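Local coordinates for protein taurine dioxygenase (Burkholderia ambifaria, PDB 5VN6) that probably catalyses the iron- and 2-oxoglutarate-dependent hydroxylation of taurine, and carries a magnesium ion at its metal site in this crystal, at residues 25-30 with 50-55; 57-62 with 120-125; 109-114 with 204-209; 155-160 with 186-191. One frame throughout, in Å; residues are numbered along the deposited sequence.

Interaction 1. Residues 25-30 with 50-55; sequences VNLADA and LFLRDQ
Three backbone groups meet the carboxamide of Q55 around its edge, in or near its plane: R53 O and V25 O at NE2, L27 N at OE1. Q55 NE2 donates to R53 O within the amide plane, and also to V25 O, which is tilted somewhat out of it, at 3.1 Å. On the carbonyl side, L27 N approaches Q55 OE1 in the carbonyl plane, giving a nearly straight bond of 2.8 Å (165° at the hydrogen). Together these bonds fix the rotation of the amide and tie the start of helix 27-32 to the loop that follows strand 49-52 of the seven-stranded, cupin-type sheet. The amide of N26 stands almost perpendicular to that of Q55 and serves its own helix: N26 is the N-cap residue, and its OD1 accepts from A28 N at 2.9 Å. To bring its head group back, Q55 bends at chi2 (-53°) and crosses L27 at about a right angle, with OE1 3.2 Å from L27 CG. A small apolar cluster adjoins this polar clasp, and V256 of the neighbouring strand 256-260 extends it on the L27 side. L27 and L52 meet tip to tip, while V25 crosses L52 obliquely. Both approaches converge on L52 CD2, 3.7 Å from V25 CG1 and equally far from L27 CD2.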
loop_
_atom_site.group_PDB
_atom_site.type_symbol
_atom_site.label_atom_id
_atom_site.label_comp_id
_atom_site.label_asym_id
_atom_site.label_seq_id
_atom_site.Cartn_x
_atom_site.Cartn_y
_atom_site.Cartn_z
ATOM N N VAL A 25 -6.319 0.986 -27.777
ATOM C CA VAL A 25 -7.742 0.770 -27.558
ATOM C C VAL A 25 -8.420 2.116 -27.368
ATOM O O VAL A 25 -8.044 2.889 -26.481
ATOM C CB VAL A 25 -8.011 -0.118 -26.330
ATOM C CG1 VAL A 25 -9.475 -0.025 -25.929
ATOM C CG2 VAL A 25 -7.628 -1.541 -26.614
ATOM N N ASN A 26 -9.440 2.374 -28.169
ATOM C CA ASN A 26 -10.304 3.529 -27.989
ATOM C C ASN A 26 -11.614 2.988 -27.438
ATOM O O ASN A 26 -12.282 2.190 -28.103
ATOM C CB ASN A 26 -10.537 4.270 -29.305
ATOM C CG ASN A 26 -11.262 5.588 -29.111
ATOM O OD1 ASN A 26 -12.101 5.724 -28.216
ATOM N ND2 ASN A 26 -10.993 6.548 -29.994
ATOM N N LEU A 27 -11.967 3.408 -26.219
ATOM C CA LEU A 27 -13.165 2.882 -25.578
ATOM C C LEU A 27 -14.392 3.152 -26.421
ATOM O O LEU A 27 -15.340 2.362 -26.398
ATOM C CB LEU A 27 -13.331 3.474 -24.176
ATOM C CG LEU A 27 -12.336 2.910 -23.160
ATOM C CD1 LEU A 27 -12.648 3.399 -21.752
ATOM C CD2 LEU A 27 -12.338 1.378 -23.220
ATOM N N ALA A 28 -14.383 4.254 -27.180
ATOM C CA ALA A 28 -15.506 4.580 -28.057
ATOM C C ALA A 28 -15.777 3.461 -29.048
ATOM O O ALA A 28 -16.936 3.188 -29.391
ATOM C CB ALA A 28 -15.238 5.887 -28.807
ATOM N N ASP A 29 -14.716 2.824 -29.550
ATOM C CA ASP A 29 -14.903 1.769 -30.536
ATOM C C ASP A 29 -15.575 0.541 -29.930
ATOM O O ASP A 29 -16.253 -0.202 -30.642
ATOM C CB ASP A 29 -13.559 1.406 -31.171
ATOM C CG ASP A 29 -12.953 2.559 -31.963
ATOM O OD1 ASP A 29 -13.690 3.492 -32.356
ATOM O OD2 ASP A 29 -11.732 2.530 -32.205
ATOM N N ALA A 30 -15.398 0.306 -28.627
ATOM C CA ALA A 30 -16.003 -0.858 -27.991
ATOM C C ALA A 30 -17.511 -0.726 -27.842
ATOM O O ALA A 30 -18.184 -1.719 -27.545
ATOM C CB ALA A 30 -15.373 -1.111 -26.629
ATOM N N LEU A 50 -8.754 -2.523 -15.144
ATOM C CA LEU A 50 -8.128 -2.177 -16.415
ATOM C C LEU A 50 -7.916 -0.670 -16.486
ATOM O O LEU A 50 -8.765 0.103 -16.037
ATOM C CB LEU A 50 -8.976 -2.644 -17.616
ATOM C CG LEU A 50 -9.251 -4.144 -17.774
ATOM C CD1 LEU A 50 -10.269 -4.403 -18.903
ATOM C CD2 LEU A 50 -7.944 -4.917 -18.023
ATOM N N PHE A 51 -6.780 -0.261 -17.047
ATOM C CA PHE A 51 -6.407 1.143 -17.154
ATOM C C PHE A 51 -6.177 1.526 -18.608
ATOM O O PHE A 51 -5.657 0.733 -19.404
ATOM C CB PHE A 51 -5.130 1.450 -16.345
ATOM C CG PHE A 51 -5.223 1.049 -14.905
ATOM C CD1 PHE A 51 -5.974 1.792 -14.021
ATOM C CD2 PHE A 51 -4.551 -0.078 -14.436
ATOM C CE1 PHE A 51 -6.064 1.429 -12.707
ATOM C CE2 PHE A 51 -4.637 -0.453 -13.121
ATOM C CZ PHE A 51 -5.396 0.298 -12.244
ATOM N N LEU A 52 -6.557 2.750 -18.951
ATOM C CA LEU A 52 -6.304 3.280 -20.280
ATOM C C LEU A 52 -5.869 4.733 -20.166
ATOM O O LEU A 52 -6.377 5.473 -19.318
ATOM C CB LEU A 52 -7.548 3.177 -21.171
ATOM C CG LEU A 52 -8.083 1.776 -21.485
ATOM C CD1 LEU A 52 -9.074 1.270 -20.420
ATOM C CD2 LEU A 52 -8.728 1.783 -22.847
ATOM N N ARG A 53 -4.949 5.144 -21.031
ATOM C CA ARG A 53 -4.529 6.535 -21.143
ATOM C C ARG A 53 -5.207 7.185 -22.336
ATOM O O ARG A 53 -5.680 6.506 -23.250
ATOM C CB ARG A 53 -3.009 6.651 -21.308
ATOM C CG ARG A 53 -2.186 6.031 -20.174
ATOM C CD ARG A 53 -2.183 6.921 -18.940
ATOM N NE ARG A 53 -1.198 6.468 -17.957
ATOM C CZ ARG A 53 -1.233 6.782 -16.664
ATOM N NH1 ARG A 53 -2.221 7.543 -16.193
ATOM N NH2 ARG A 53 -0.301 6.309 -15.842
ATOM N N ASP A 54 -5.260 8.517 -22.304
ATOM C CA ASP A 54 -5.630 9.331 -23.461
ATOM C C ASP A 54 -6.955 8.885 -24.075
ATOM O O ASP A 54 -7.087 8.721 -25.291
ATOM C CB ASP A 54 -4.503 9.310 -24.488
ATOM C CG ASP A 54 -3.190 9.708 -23.880
ATOM O OD1 ASP A 54 -3.171 10.759 -23.202
ATOM O OD2 ASP A 54 -2.203 8.953 -24.025
ATOM N N GLN A 55 -7.957 8.721 -23.217
ATOM C CA GLN A 55 -9.294 8.366 -23.673
ATOM C C GLN A 55 -10.048 9.666 -23.910
ATOM O O GLN A 55 -10.752 10.177 -23.034
ATOM C CB GLN A 55 -9.992 7.459 -22.669
ATOM C CG GLN A 55 -9.388 6.061 -22.586
ATOM C CD GLN A 55 -9.292 5.399 -23.945
ATOM O OE1 GLN A 55 -10.310 5.007 -24.540
ATOM N NE2 GLN A 55 -8.070 5.280 -24.457
#

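Interaction 2. Residues 57-62 with 120-125; sequences ITRAEH and VLRCID
V120, two residues into strand 118-125, offers its carbonyl to the imidazole of H62, whose NE2 donates to V120 O at 2.7 Å. The oxygen lies in the ring plane, but the donor comes in from well above the carbonyl plane. V120 CG1, anti to its backbone N, also packs against the ring, 3.5 Å from H62 NE2. L121 points away, and its side chain comes within about 8 Å of the bound magnesium. R122 turns back toward the helix, its CB 3.9 Å from H62 CE1. A bend at chi3 (77°) carries its guanidinium alongside I57, whose CG1 lies over one face, 3.4 Å from R122 NH1, and I57 O takes a weak hydrogen bond from the same nitrogen. NH1 has a further acceptor in Q55 O. R122 NE donates to a water that also bonds H62 ND1, so both nitrogens of the imidazole are engaged. The guanidinium of R59 lies only 4.2 Å away, NH1 to R122 NH2, a like-charge approach probably eased by the salt bridge of R59 to E280. I124 and D125 both face R278, forming a classic beta bulge. Helix 59-67, started by the T58-E61 capping box, thus packs on strand 118-125 of the cupin-type jelly-roll sheet.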
loop_
_atom_site.group_PDB
_atom_site.type_symbol
_atom_site.label_atom_id
_atom_site.label_comp_id
_atom_site.label_asym_id
_atom_site.label_seq_id
_atom_site.Cartn_x
_atom_site.Cartn_y
_atom_site.Cartn_z
ATOM N N ILE A 57 -12.944 10.984 -25.205
ATOM C CA ILE A 57 -14.252 10.435 -25.524
ATOM C C ILE A 57 -15.307 11.399 -25.009
ATOM O O ILE A 57 -15.040 12.268 -24.176
ATOM C CB ILE A 57 -14.473 9.032 -24.909
ATOM C CG1 ILE A 57 -14.357 9.093 -23.380
ATOM C CG2 ILE A 57 -13.453 8.039 -25.470
ATOM C CD1 ILE A 57 -14.634 7.766 -22.675
ATOM N N THR A 58 -16.522 11.222 -25.499
ATOM C CA THR A 58 -17.626 12.034 -25.031
ATOM C C THR A 58 -18.297 11.355 -23.852
ATOM O O THR A 58 -18.093 10.168 -23.582
ATOM C CB THR A 58 -18.638 12.251 -26.149
ATOM O OG1 THR A 58 -19.389 11.045 -26.340
ATOM C CG2 THR A 58 -17.913 12.588 -27.448
ATOM N N ARG A 59 -19.079 12.142 -23.118
ATOM C CA ARG A 59 -19.789 11.589 -21.973
ATOM C C ARG A 59 -20.817 10.555 -22.412
ATOM O O ARG A 59 -20.996 9.528 -21.743
ATOM C CB ARG A 59 -20.406 12.729 -21.167
ATOM C CG ARG A 59 -19.317 13.695 -20.685
ATOM C CD ARG A 59 -19.865 14.989 -20.109
ATOM N NE ARG A 59 -18.884 15.673 -19.262
ATOM C CZ ARG A 59 -17.751 16.217 -19.700
ATOM N NH1 ARG A 59 -17.429 16.162 -20.988
ATOM N NH2 ARG A 59 -16.933 16.817 -18.844
ATOM N N ALA A 60 -21.478 10.789 -23.553
ATOM C CA ALA A 60 -22.376 9.773 -24.086
ATOM C C ALA A 60 -21.616 8.477 -24.357
ATOM O O ALA A 60 -22.106 7.387 -24.042
ATOM C CB ALA A 60 -23.084 10.287 -25.347
ATOM N N GLU A 61 -20.395 8.574 -24.901
ATOM C CA GLU A 61 -19.600 7.367 -25.134
ATOM C C GLU A 61 -19.153 6.716 -23.827
ATOM O O GLU A 61 -19.160 5.483 -23.715
ATOM C CB GLU A 61 -18.390 7.675 -26.017
ATOM C CG GLU A 61 -18.757 8.195 -27.398
ATOM C CD GLU A 61 -17.548 8.621 -28.211
ATOM O OE1 GLU A 61 -16.585 9.147 -27.622
ATOM O OE2 GLU A 61 -17.576 8.447 -29.450
ATOM N N HIS A 62 -18.763 7.521 -22.830
ATOM C CA HIS A 62 -18.420 6.982 -21.511
ATOM C C HIS A 62 -19.594 6.203 -20.935
ATOM O O HIS A 62 -19.436 5.079 -20.437
ATOM C CB HIS A 62 -18.014 8.135 -20.575
ATOM C CG HIS A 62 -17.595 7.717 -19.192
ATOM N ND1 HIS A 62 -17.031 8.606 -18.295
ATOM C CD2 HIS A 62 -17.653 6.524 -18.549
ATOM C CE1 HIS A 62 -16.767 7.980 -17.161
ATOM N NE2 HIS A 62 -17.137 6.717 -17.287
ATOM N N VAL A 120 -16.716 2.587 -14.339
ATOM C CA VAL A 120 -15.831 3.158 -15.349
ATOM C C VAL A 120 -15.574 4.600 -14.946
ATOM O O VAL A 120 -16.491 5.431 -14.973
ATOM C CB VAL A 120 -16.415 3.089 -16.766
ATOM C CG1 VAL A 120 -15.430 3.723 -17.742
ATOM C CG2 VAL A 120 -16.768 1.637 -17.163
ATOM N N LEU A 121 -14.333 4.900 -14.582
ATOM C CA LEU A 121 -13.953 6.163 -13.962
ATOM C C LEU A 121 -12.974 6.895 -14.865
ATOM O O LEU A 121 -11.955 6.323 -15.262
ATOM C CB LEU A 121 -13.328 5.907 -12.583
ATOM C CG LEU A 121 -12.807 7.131 -11.812
ATOM C CD1 LEU A 121 -13.928 8.133 -11.550
ATOM C CD2 LEU A 121 -12.133 6.728 -10.499
ATOM N N ARG A 122 -13.273 8.155 -15.198
ATOM C CA ARG A 122 -12.403 8.944 -16.062
ATOM C C ARG A 122 -11.926 10.202 -15.341
ATOM O O ARG A 122 -12.706 10.887 -14.673
ATOM C CB ARG A 122 -13.097 9.338 -17.387
ATOM C CG ARG A 122 -12.184 10.195 -18.266
ATOM C CD ARG A 122 -12.585 10.282 -19.723
ATOM N NE ARG A 122 -13.704 11.178 -19.919
ATOM C CZ ARG A 122 -13.887 11.935 -20.991
ATOM N NH1 ARG A 122 -13.000 11.925 -21.985
ATOM N NH2 ARG A 122 -14.968 12.703 -21.062
ATOM N N CYS A 123 -10.642 10.516 -15.492
ATOM C CA CYS A 123 -10.087 11.746 -14.934
ATOM C C CYS A 123 -10.208 12.847 -15.975
ATOM O O CYS A 123 -9.657 12.728 -17.073
ATOM C CB CYS A 123 -8.623 11.558 -14.531
ATOM S SG CYS A 123 -7.829 13.058 -13.860
ATOM N N ILE A 124 -10.881 13.935 -15.610
ATOM C CA ILE A 124 -11.085 15.050 -16.522
ATOM C C ILE A 124 -9.917 16.020 -16.400
ATOM O O ILE A 124 -9.188 16.261 -17.369
ATOM C CB ILE A 124 -12.426 15.753 -16.243
ATOM C CG1 ILE A 124 -13.587 14.746 -16.304
ATOM C CG2 ILE A 124 -12.637 16.880 -17.239
ATOM C CD1 ILE A 124 -13.659 13.945 -17.599
ATOM N N ASP A 125 -9.752 16.610 -15.218
ATOM C CA ASP A 125 -8.602 17.452 -14.924
ATOM C C ASP A 125 -8.185 17.219 -13.479
ATOM O O ASP A 125 -8.961 16.721 -12.658
ATOM C CB ASP A 125 -8.906 18.941 -15.170
HETATM O O HOH W 1 -16.340 11.385 -19.010
#

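Interaction 3. Residues 109-114 with 204-209; sequences ASWRVA and NAFTTH
Two type I turns, A109-R112 and N204-T207, meet through one hydrogen bond and one aromatic pair. The hydrogen bond runs from N204 ND2 to S110 OG, 2.9 Å long and almost straight, with the oxygen in the amide plane. S110 OG is also hydrogen-bonded to H160 ND1, so two groups grip the hydroxyl. The amide of N204 is held at its other end by its own turn: OD1 accepts from F206 N at 2.8 Å, an Asx turn in which the donor lies well above the carbonyl plane. T207 OG1 adds a bond from N204 N, tightening the same turn. The aromatic contact is edge-to-face. W111 presents the edge of its five-membered ring to F206, with the planes at 81° and the centroids 4.7 Å apart. W111 CD1 lies over the centre of the F206 ring, and its closest approach there is 3.7 Å, to F206 CE2. W111 CG takes the crowded position between backbone N and carbonyl carbon (chi1 47°), and from there the two side chains run alongside each other, pointing the same way. Y182 makes a further edge-to-face contact with W111. D108 and H106 bind the metal together with H266, and the side chain of N204 comes within about 4 Å of that of H106. Bonded at both ends, the amide of N204 is fixed in rotation, which is consistent with a well-ordered surround for the metal ligand H106.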
loop_
_atom_site.group_PDB
_atom_site.type_symbol
_atom_site.label_atom_id
_atom_site.label_comp_id
_atom_site.label_asym_id
_atom_site.label_seq_id
_atom_site.Cartn_x
_atom_site.Cartn_y
_atom_site.Cartn_z
ATOM N N ALA A 109 -19.911 0.457 -1.905
ATOM C CA ALA A 109 -21.307 0.294 -1.499
ATOM C C ALA A 109 -21.637 -1.144 -1.106
ATOM O O ALA A 109 -22.720 -1.652 -1.401
ATOM C CB ALA A 109 -22.261 0.779 -2.594
ATOM N N SER A 110 -20.698 -1.816 -0.441
ATOM C CA SER A 110 -21.021 -3.121 0.116
ATOM C C SER A 110 -22.040 -3.021 1.248
ATOM O O SER A 110 -22.544 -4.056 1.704
ATOM C CB SER A 110 -19.728 -3.817 0.585
ATOM O OG SER A 110 -19.197 -3.175 1.733
ATOM N N TRP A 111 -22.326 -1.801 1.739
ATOM C CA TRP A 111 -23.398 -1.586 2.705
ATOM C C TRP A 111 -24.779 -1.674 2.062
ATOM O O TRP A 111 -25.774 -1.497 2.768
ATOM C CB TRP A 111 -23.253 -0.215 3.387
ATOM C CG TRP A 111 -22.985 0.907 2.417
ATOM C CD1 TRP A 111 -21.762 1.432 2.085
ATOM C CD2 TRP A 111 -23.954 1.637 1.648
ATOM N NE1 TRP A 111 -21.912 2.439 1.161
ATOM C CE2 TRP A 111 -23.243 2.584 0.872
ATOM C CE3 TRP A 111 -25.355 1.590 1.544
ATOM C CZ2 TRP A 111 -23.882 3.469 -0.002
ATOM C CZ3 TRP A 111 -25.989 2.471 0.668
ATOM C CH2 TRP A 111 -25.250 3.393 -0.100
ATOM N N ARG A 112 -24.854 -1.904 0.753
ATOM C CA ARG A 112 -26.113 -2.089 0.046
ATOM C C ARG A 112 -26.464 -3.563 -0.007
ATOM O O ARG A 112 -25.594 -4.431 0.043
ATOM C CB ARG A 112 -26.037 -1.571 -1.395
ATOM C CG ARG A 112 -25.936 -0.081 -1.589
ATOM C CD ARG A 112 -26.213 0.238 -3.058
ATOM N NE ARG A 112 -25.870 1.600 -3.435
ATOM C CZ ARG A 112 -26.728 2.619 -3.403
ATOM N NH1 ARG A 112 -27.983 2.425 -3.014
ATOM N NH2 ARG A 112 -26.335 3.834 -3.763
ATOM N N VAL A 113 -27.759 -3.829 -0.168
ATOM C CA VAL A 113 -28.231 -5.191 -0.389
ATOM C C VAL A 113 -27.633 -5.772 -1.667
ATOM O O VAL A 113 -27.268 -6.954 -1.722
ATOM C CB VAL A 113 -29.771 -5.195 -0.432
ATOM C CG1 VAL A 113 -30.296 -6.550 -0.841
ATOM C CG2 VAL A 113 -30.325 -4.794 0.933
ATOM N N ALA A 114 -27.528 -4.956 -2.710
ATOM C CA ALA A 114 -26.963 -5.373 -3.991
ATOM C C ALA A 114 -25.874 -4.370 -4.335
ATOM O O ALA A 114 -26.132 -3.350 -4.989
ATOM C CB ALA A 114 -28.037 -5.450 -5.078
ATOM N N ASN A 204 -14.641 -5.496 4.484
ATOM C CA ASN A 204 -13.855 -4.298 4.187
ATOM C C ASN A 204 -14.154 -3.240 5.250
ATOM O O ASN A 204 -14.767 -3.531 6.284
ATOM C CB ASN A 204 -14.129 -3.803 2.754
ATOM C CG ASN A 204 -15.514 -3.177 2.583
ATOM O OD1 ASN A 204 -15.711 -2.009 2.899
ATOM N ND2 ASN A 204 -16.453 -3.933 2.023
ATOM N N ALA A 205 -13.735 -1.994 4.975
ATOM C CA ALA A 205 -13.862 -0.915 5.955
ATOM C C ALA A 205 -15.313 -0.687 6.365
ATOM O O ALA A 205 -15.573 -0.221 7.478
ATOM C CB ALA A 205 -13.255 0.383 5.406
ATOM N N PHE A 206 -16.270 -1.026 5.498
ATOM C CA PHE A 206 -17.676 -0.873 5.849
ATOM C C PHE A 206 -18.175 -1.940 6.811
ATOM O O PHE A 206 -19.247 -1.760 7.392
ATOM C CB PHE A 206 -18.556 -0.911 4.590
ATOM C CG PHE A 206 -18.402 0.292 3.704
ATOM C CD1 PHE A 206 -18.024 0.145 2.377
ATOM C CD2 PHE A 206 -18.618 1.568 4.200
ATOM C CE1 PHE A 206 -17.879 1.248 1.552
ATOM C CE2 PHE A 206 -18.477 2.672 3.383
ATOM C CZ PHE A 206 -18.106 2.511 2.049
ATOM N N THR A 207 -17.445 -3.043 6.985
ATOM C CA THR A 207 -17.951 -4.172 7.756
ATOM C C THR A 207 -17.817 -3.889 9.251
ATOM O O THR A 207 -16.729 -3.540 9.734
ATOM C CB THR A 207 -17.192 -5.448 7.391
ATOM O OG1 THR A 207 -17.139 -5.601 5.966
ATOM C CG2 THR A 207 -17.853 -6.649 8.013
ATOM N N THR A 208 -18.917 -4.048 9.993
ATOM C CA THR A 208 -18.857 -3.747 11.422
ATOM C C THR A 208 -18.562 -4.981 12.271
ATOM O O THR A 208 -17.742 -4.902 13.194
ATOM C CB THR A 208 -20.158 -3.100 11.896
ATOM O OG1 THR A 208 -21.239 -4.018 11.706
ATOM C CG2 THR A 208 -20.413 -1.847 11.105
ATOM N N HIS A 209 -19.208 -6.116 11.983
ATOM C CA HIS A 209 -19.058 -7.299 12.829
ATOM C C HIS A 209 -19.654 -8.523 12.143
ATOM O O HIS A 209 -20.486 -8.406 11.236
ATOM C CB HIS A 209 -19.744 -7.096 14.178
ATOM C CG HIS A 209 -21.232 -6.975 14.074
ATOM N ND1 HIS A 209 -21.842 -5.902 13.459
ATOM C CD2 HIS A 209 -22.231 -7.792 14.489
ATOM C CE1 HIS A 209 -23.157 -6.058 13.508
ATOM N NE2 HIS A 209 -23.418 -7.196 14.130
#

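Interaction 4. Residues 155-160 with 186-191; sequences DLRARH and EHPVVR
Strands 157-160 and 186-188 run antiparallel, their axes 4.5 Å apart at closest approach and their directions at 138°. A158 and H187 form the hydrogen-bonded pair, flanked by the non-hydrogen-bonded pairs R157-P188 and R159-E186; V189 N also donates to L156 O. E186 is extended beyond CG and lies between two arginines. Bent at chi3 (59°), R157 brings its NE to E186 OE2 at 2.6 Å, with the oxygen in the guanidinium plane but the nitrogen above that of the carboxylate. A water joins R157 NH2 to the same oxygen, and P188 N sits over one face of this guanidinium, 3.8 Å from R157 NH1. Toward the carboxylate R159 offers charge without a hydrogen bond: its NH2 is 3.6 Å from E186 OE1, which lies well out of the guanidinium plane, while E186 CB packs over one face of that group and R159 NH1 bonds to D184 O. E186 OE1 is also hydrogen-bonded to T211 OG1. On the other face of the sheet, H187 turns its edge toward the ring face of H160, with H187 CD2 3.5 Å from H160 CD2 and the planes at 77°. H160, bonded to S110 through ND1, shares a water with H187 O through NE2; H187 NE2 makes weak bonds to S110 O and R112 O. Nearby, V189 CG2 touches both L156 CB (3.7 Å) and A158 CB (3.8 Å). A salt-bridge network thus spans the two central strands of the four-stranded antiparallel sheet 199-201, 185-192, 157-160, 207-210.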
loop_
_atom_site.group_PDB
_atom_site.type_symbol
_atom_site.label_atom_id
_atom_site.label_comp_id
_atom_site.label_asym_id
_atom_site.label_seq_id
_atom_site.Cartn_x
_atom_site.Cartn_y
_atom_site.Cartn_z
ATOM N N ASP A 155 -18.499 -20.320 6.748
ATOM C CA ASP A 155 -19.926 -20.012 6.825
ATOM C C ASP A 155 -20.226 -18.667 7.491
ATOM O O ASP A 155 -21.395 -18.355 7.737
ATOM C CB ASP A 155 -20.688 -21.151 7.534
ATOM C CG ASP A 155 -20.242 -21.372 8.978
ATOM O OD1 ASP A 155 -19.659 -20.457 9.597
ATOM O OD2 ASP A 155 -20.455 -22.491 9.493
ATOM N N LEU A 156 -19.210 -17.856 7.770
ATOM C CA LEU A 156 -19.447 -16.593 8.446
ATOM C C LEU A 156 -20.177 -15.611 7.538
ATOM O O LEU A 156 -19.969 -15.574 6.327
ATOM C CB LEU A 156 -18.118 -15.976 8.914
ATOM C CG LEU A 156 -17.457 -16.629 10.127
ATOM C CD1 LEU A 156 -16.114 -15.930 10.496
ATOM C CD2 LEU A 156 -18.441 -16.634 11.315
ATOM N N ARG A 157 -21.027 -14.795 8.152
ATOM C CA ARG A 157 -21.692 -13.680 7.498
ATOM C C ARG A 157 -21.453 -12.449 8.358
ATOM O O ARG A 157 -21.196 -12.556 9.559
ATOM C CB ARG A 157 -23.196 -13.934 7.311
ATOM C CG ARG A 157 -23.491 -15.276 6.651
ATOM C CD ARG A 157 -24.998 -15.603 6.495
ATOM N NE ARG A 157 -25.712 -14.606 5.710
ATOM C CZ ARG A 157 -25.597 -14.488 4.387
ATOM N NH1 ARG A 157 -24.783 -15.298 3.716
ATOM N NH2 ARG A 157 -26.278 -13.553 3.735
ATOM N N ALA A 158 -21.533 -11.272 7.744
ATOM C CA ALA A 158 -21.163 -10.049 8.451
ATOM C C ALA A 158 -21.976 -8.891 7.895
ATOM O O ALA A 158 -22.485 -8.960 6.775
ATOM C CB ALA A 158 -19.662 -9.771 8.314
ATOM N N ARG A 159 -22.098 -7.819 8.684
ATOM C CA ARG A 159 -22.913 -6.671 8.295
ATOM C C ARG A 159 -22.046 -5.480 7.888
ATOM O O ARG A 159 -20.984 -5.241 8.480
ATOM C CB ARG A 159 -23.898 -6.290 9.405
ATOM C CG ARG A 159 -25.190 -7.137 9.304
ATOM C CD ARG A 159 -26.303 -6.766 10.278
ATOM N NE ARG A 159 -27.279 -7.852 10.361
ATOM C CZ ARG A 159 -28.252 -8.078 9.475
ATOM N NH1 ARG A 159 -28.417 -7.286 8.430
ATOM N NH2 ARG A 159 -29.069 -9.105 9.636
ATOM N N HIS A 160 -22.503 -4.767 6.848
ATOM C CA HIS A 160 -21.829 -3.615 6.247
ATOM C C HIS A 160 -22.736 -2.405 6.388
ATOM O O HIS A 160 -23.885 -2.440 5.933
ATOM C CB HIS A 160 -21.538 -3.856 4.770
ATOM C CG HIS A 160 -20.769 -5.107 4.500
ATOM N ND1 HIS A 160 -19.626 -5.116 3.734
ATOM C CD2 HIS A 160 -20.972 -6.387 4.894
ATOM C CE1 HIS A 160 -19.164 -6.349 3.654
ATOM N NE2 HIS A 160 -19.951 -7.140 4.363
ATOM N N GLU A 186 -26.273 -7.585 5.460
ATOM C CA GLU A 186 -25.507 -8.782 5.766
ATOM C C GLU A 186 -25.065 -9.430 4.461
ATOM O O GLU A 186 -25.869 -9.576 3.531
ATOM C CB GLU A 186 -26.334 -9.772 6.584
ATOM C CG GLU A 186 -25.606 -11.075 6.859
ATOM C CD GLU A 186 -26.339 -11.961 7.860
ATOM O OE1 GLU A 186 -26.506 -11.541 9.023
ATOM O OE2 GLU A 186 -26.783 -13.064 7.461
ATOM N N HIS A 187 -23.800 -9.826 4.403
ATOM C CA HIS A 187 -23.197 -10.473 3.246
ATOM C C HIS A 187 -22.351 -11.650 3.702
ATOM O O HIS A 187 -21.792 -11.622 4.804
ATOM C CB HIS A 187 -22.301 -9.504 2.459
ATOM C CG HIS A 187 -23.047 -8.348 1.878
ATOM N ND1 HIS A 187 -24.052 -8.507 0.951
ATOM C CD2 HIS A 187 -22.944 -7.018 2.097
ATOM C CE1 HIS A 187 -24.541 -7.324 0.625
ATOM N NE2 HIS A 187 -23.870 -6.402 1.293
ATOM N N PRO A 188 -22.207 -12.676 2.867
ATOM C CA PRO A 188 -21.241 -13.731 3.187
ATOM C C PRO A 188 -19.846 -13.134 3.315
ATOM O O PRO A 188 -19.457 -12.253 2.544
ATOM C CB PRO A 188 -21.325 -14.677 1.984
ATOM C CG PRO A 188 -21.838 -13.808 0.860
ATOM C CD PRO A 188 -22.786 -12.844 1.522
ATOM N N VAL A 189 -19.098 -13.632 4.303
ATOM C CA VAL A 189 -17.703 -13.235 4.477
ATOM C C VAL A 189 -16.852 -13.786 3.341
ATOM O O VAL A 189 -15.916 -13.127 2.869
ATOM C CB VAL A 189 -17.195 -13.701 5.852
ATOM C CG1 VAL A 189 -15.668 -13.601 5.937
ATOM C CG2 VAL A 189 -17.860 -12.886 6.970
ATOM N N VAL A 190 -17.169 -14.989 2.878
ATOM C CA VAL A 190 -16.529 -15.593 1.716
ATOM C C VAL A 190 -17.544 -15.516 0.592
ATOM O O VAL A 190 -18.557 -16.227 0.618
ATOM C CB VAL A 190 -16.114 -17.045 1.982
ATOM C CG1 VAL A 190 -15.412 -17.638 0.766
ATOM C CG2 VAL A 190 -15.268 -17.128 3.224
ATOM N N ARG A 191 -17.316 -14.627 -0.373
ATOM C CA ARG A 191 -18.253 -14.439 -1.471
ATOM C C ARG A 191 -17.799 -15.221 -2.694
ATOM O O ARG A 191 -16.613 -15.246 -3.032
ATOM C CB ARG A 191 -18.414 -12.959 -1.830
ATOM C CG ARG A 191 -19.348 -12.713 -3.000
ATOM C CD ARG A 191 -19.349 -11.247 -3.426
ATOM N NE ARG A 191 -20.327 -10.993 -4.481
ATOM C CZ ARG A 191 -20.650 -9.787 -4.945
ATOM N NH1 ARG A 191 -20.068 -8.705 -4.442
ATOM N NH2 ARG A 191 -21.567 -9.664 -5.905
HETATM O O HOH W 2 -18.758 -17.003 4.415
HETATM O O HOH W 3 -28.696 -12.559 5.447
HETATM O O HOH W 4 -19.394 -9.935 4.634
#

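The four contacts form two clusters on opposite sides of the chain's centre. Interactions 1 and 2 follow one another along the chain and join through Q55 O and R122 NH1; both fasten helical segments to the seven-stranded sheet, interaction 1 in a buried place and interaction 2 in a partly buried one. Interactions 3 and 4, both buried, share the four-stranded sheet, where T208 N bonds R159 O, and interaction 4 is nested within the loop that interaction 3 closes. Chemistry follows position: amide-to-backbone bonds in 1, imidazole and guanidinium with a bridging water in 2, turn bonds and aromatics near the metal in 3, and strand pairing with partly exposed charges in 4.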